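PDB 4IOB: diguanylate cyclase TpbB from Pseudomonas aeruginosa, which condenses two GTP molecules into the second messenger cyclic-di-GMP through its cytoplasmic GGDEF domain, the part present here, and so helps control biofilm formation. Local coordinates for residues A[63-68]-A[93-98]. Numbering follows the deposited sequence.
Sequences GQLRES and LRIADN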
ATOM      1  N   GLY A  63       0.223   7.045   9.351  1.00 41.13           N
ATOM      2  CA  GLY A  63       0.483   8.438   9.694  1.00 40.63           C
ATOM      3  C   GLY A  63       0.455   9.358   8.490  1.00 41.41           C
ATOM      4  O   GLY A  63       0.754  10.548   8.599  1.00 40.68           O
ATOM      5  N   GLN A  64       0.092   8.807   7.337  1.00 40.45           N
ATOM      6  CA  GLN A  64       0.069   9.580   6.103  1.00 39.14           C
ATOM      7  C   GLN A  64      -1.301   9.493   5.440  1.00 39.51           C
ATOM      8  O   GLN A  64      -1.464   9.878   4.283  1.00 39.97           O
ATOM      9  CB  GLN A  64       1.144   9.072   5.142  1.00 40.14           C
ATOM     10  CG  GLN A  64       1.846  10.171   4.365  1.00 42.78           C
ATOM     11  CD  GLN A  64       2.779  10.985   5.238  1.00 43.99           C
ATOM     12  OE1 GLN A  64       3.188  10.411   6.364  1.00 46.51           O
ATOM     13  NE2 GLN A  64       3.127  12.119   4.908  1.00 44.45           N
ATOM     14  N   LEU A  65      -2.282   8.989   6.180  1.00 40.67           N
ATOM     15  CA  LEU A  65      -3.618   8.775   5.634  1.00 43.57           C
ATOM     16  C   LEU A  65      -4.680   9.609   6.340  1.00 47.21           C
ATOM     17  O   LEU A  65      -4.508  10.016   7.489  1.00 49.73           O
ATOM     18  CB  LEU A  65      -3.996   7.295   5.715  1.00 43.54           C
ATOM     19  CG  LEU A  65      -3.054   6.301   5.036  1.00 43.27           C
ATOM     20  CD1 LEU A  65      -3.578   4.881   5.187  1.00 43.11           C
ATOM     21  CD2 LEU A  65      -2.868   6.654   3.569  1.00 44.41           C
ATOM     22  N   ARG A  66      -5.782   9.856   5.639  1.00 48.41           N
ATOM     23  CA  ARG A  66      -6.931  10.531   6.223  1.00 49.47           C
ATOM     24  C   ARG A  66      -7.758   9.516   7.002  1.00 50.16           C
ATOM     25  O   ARG A  66      -7.872   8.359   6.598  1.00 52.49           O
ATOM     26  CB  ARG A  66      -7.785  11.172   5.128  1.00 50.54           C
ATOM     27  CG  ARG A  66      -7.020  12.125   4.222  1.00 51.20           C
ATOM     28  CD  ARG A  66      -7.842  12.503   3.000  1.00 51.40           C
ATOM     29  N   GLU A  67      -8.331   9.950   8.118  1.00 50.64           N
ATOM     30  CA  GLU A  67      -9.113   9.058   8.967  1.00 51.00           C
ATOM     31  C   GLU A  67     -10.145   8.267   8.166  1.00 47.56           C
ATOM     32  O   GLU A  67     -10.676   7.264   8.642  1.00 46.39           O
ATOM     33  CB  GLU A  67      -9.796   9.850  10.084  1.00 56.04           C
ATOM     34  CG  GLU A  67      -8.827  10.440  11.096  1.00 60.37           C
ATOM     35  CD  GLU A  67      -9.490  11.438  12.024  1.00 65.84           C
ATOM     36  OE1 GLU A  67     -10.473  12.083  11.602  1.00 69.37           O
ATOM     37  OE2 GLU A  67      -9.026  11.579  13.176  1.00 65.96           O
ATOM     38  N   SER A  68     -10.418   8.722   6.948  1.00 45.56           N
ATOM     39  CA  SER A  68     -11.373   8.050   6.072  1.00 43.66           C
ATOM     40  C   SER A  68     -10.720   6.889   5.328  1.00 41.43           C
ATOM     41  O   SER A  68     -11.395   5.948   4.908  1.00 39.66           O
ATOM     42  CB  SER A  68     -11.967   9.042   5.070  1.00 44.66           C
ATOM     43  OG  SER A  68     -12.815   8.385   4.145  1.00 47.21           O
ATOM     44  N   LEU A  93      -1.992   9.610  -6.378  1.00 37.91           N
ATOM     45  CA  LEU A  93      -0.561   9.676  -6.653  1.00 38.06           C
ATOM     46  C   LEU A  93       0.141  10.545  -5.617  1.00 37.86           C
ATOM     47  O   LEU A  93       1.289  10.294  -5.253  1.00 39.61           O
ATOM     48  CB  LEU A  93      -0.310  10.226  -8.058  1.00 38.73           C
ATOM     49  CG  LEU A  93      -0.796   9.370  -9.231  1.00 39.10           C
ATOM     50  CD1 LEU A  93      -0.665  10.131 -10.541  1.00 39.56           C
ATOM     51  CD2 LEU A  93      -0.033   8.056  -9.291  1.00 40.06           C
ATOM     52  N   ARG A  94      -0.564  11.570  -5.148  1.00 37.67           N
ATOM     53  CA  ARG A  94      -0.033  12.486  -4.147  1.00 38.86           C
ATOM     54  C   ARG A  94       0.218  11.760  -2.829  1.00 39.61           C
ATOM     55  O   ARG A  94       1.271  11.918  -2.209  1.00 40.18           O
ATOM     56  CB  ARG A  94      -1.009  13.644  -3.927  1.00 39.14           C
ATOM     57  CG  ARG A  94      -0.500  14.734  -2.997  1.00 40.20           C
ATOM     58  CD  ARG A  94       0.375  15.734  -3.736  1.00 40.59           C
ATOM     59  N   ILE A  95      -0.760  10.966  -2.407  1.00 38.67           N
ATOM     60  CA  ILE A  95      -0.653  10.207  -1.166  1.00 38.47           C
ATOM     61  C   ILE A  95       0.455   9.164  -1.258  1.00 39.36           C
ATOM     62  O   ILE A  95       1.191   8.941  -0.297  1.00 39.45           O
ATOM     63  CB  ILE A  95      -1.982   9.516  -0.812  1.00 37.60           C
ATOM     64  CG1 ILE A  95      -3.077  10.558  -0.574  1.00 37.97           C
ATOM     65  CG2 ILE A  95      -1.813   8.629   0.413  1.00 37.09           C
ATOM     66  CD1 ILE A  95      -4.416   9.963  -0.200  1.00 38.62           C
ATOM     67  N   ALA A  96       0.568   8.529  -2.421  1.00 39.18           N
ATOM     68  CA  ALA A  96       1.614   7.541  -2.656  1.00 39.92           C
ATOM     69  C   ALA A  96       2.993   8.184  -2.559  1.00 40.74           C
ATOM     70  O   ALA A  96       3.904   7.633  -1.941  1.00 41.11           O
ATOM     71  CB  ALA A  96       1.427   6.881  -4.012  1.00 40.67           C
ATOM     72  N   ASP A  97       3.141   9.353  -3.178  1.00 40.51           N
ATOM     73  CA  ASP A  97       4.389  10.102  -3.101  1.00 39.79           C
ATOM     74  C   ASP A  97       4.772  10.340  -1.646  1.00 39.41           C
ATOM     75  O   ASP A  97       5.932  10.193  -1.265  1.00 39.28           O
ATOM     76  CB  ASP A  97       4.258  11.441  -3.829  1.00 40.06           C
ATOM     77  CG  ASP A  97       4.083  11.279  -5.325  1.00 40.87           C
ATOM     78  OD1 ASP A  97       4.204  10.139  -5.821  1.00 41.01           O
ATOM     79  OD2 ASP A  97       3.826  12.295  -6.006  1.00 40.93           O
ATOM     80  N   ASN A  98       3.783  10.708  -0.838  1.00 39.15           N
ATOM     81  CA  ASN A  98       4.005  10.975   0.578  1.00 37.89           C
ATOM     82  C   ASN A  98       4.413   9.722   1.346  1.00 36.62           C
ATOM     83  O   ASN A  98       5.282   9.772   2.216  1.00 36.39           O
ATOM     84  CB  ASN A  98       2.755  11.595   1.206  1.00 38.52           C
ATOM     85  CG  ASN A  98       2.349  12.893   0.537  1.00 38.89           C
ATOM     86  OD1 ASN A  98       3.081  13.434  -0.293  1.00 39.67           O
ATOM     87  ND2 ASN A  98       1.174  13.401   0.895  1.00 39.29           N
TER
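Gln64 lays the aliphatic part of its side chain over the base of Asn98, its CG coming to 3.6 Å from Asn98 CB. The backbones are closest at this same pair, with 6.9 Å between Gln64 CA and Asn98 CA. Both residues start their side chains toward the opposite segment, yet the two chains run across each other at about a right angle and the planes of their amides stand 79° apart. The meeting is therefore one of methylene on methylene, not a stack of amides. In Asn98 the CG lies anti to its own carbonyl carbon (chi1 -59°), which carries the amide off beside the backbone N and leaves CB as the surface that Gln64 touches.

One turn earlier on the helix, Ile95 meets the loop with its CG2 branch. Leu65 reaches over with CD2, 3.9 Å from Ile95 CG2, and these two side chains also cross nearly perpendicularly, touching through single methyls. The carbonyl oxygen of Gln64 also points toward this methyl, with Gln64 O 4.1 Å from Ile95 CG2. What joins the segments is thus van der Waals packing of modest extent, 193 Å² counting both sides, at the protein surface and away from the magnesium-binding residues.

Below this layer, Leu65 rests on Val81 and Ile95 on Leu83, both from strand 78-86, which makes the strand a shared floor for loop and helix. Asp97, on another side of the helix, makes a salt bridge with Arg155, while Leu93 and Ala96 pack on strands 119-126 and 155-157. Helix 89-102 thus packs against the central sheet of the GGDEF domain, with the loop between helix 47-62 and strand 70-75 beside it.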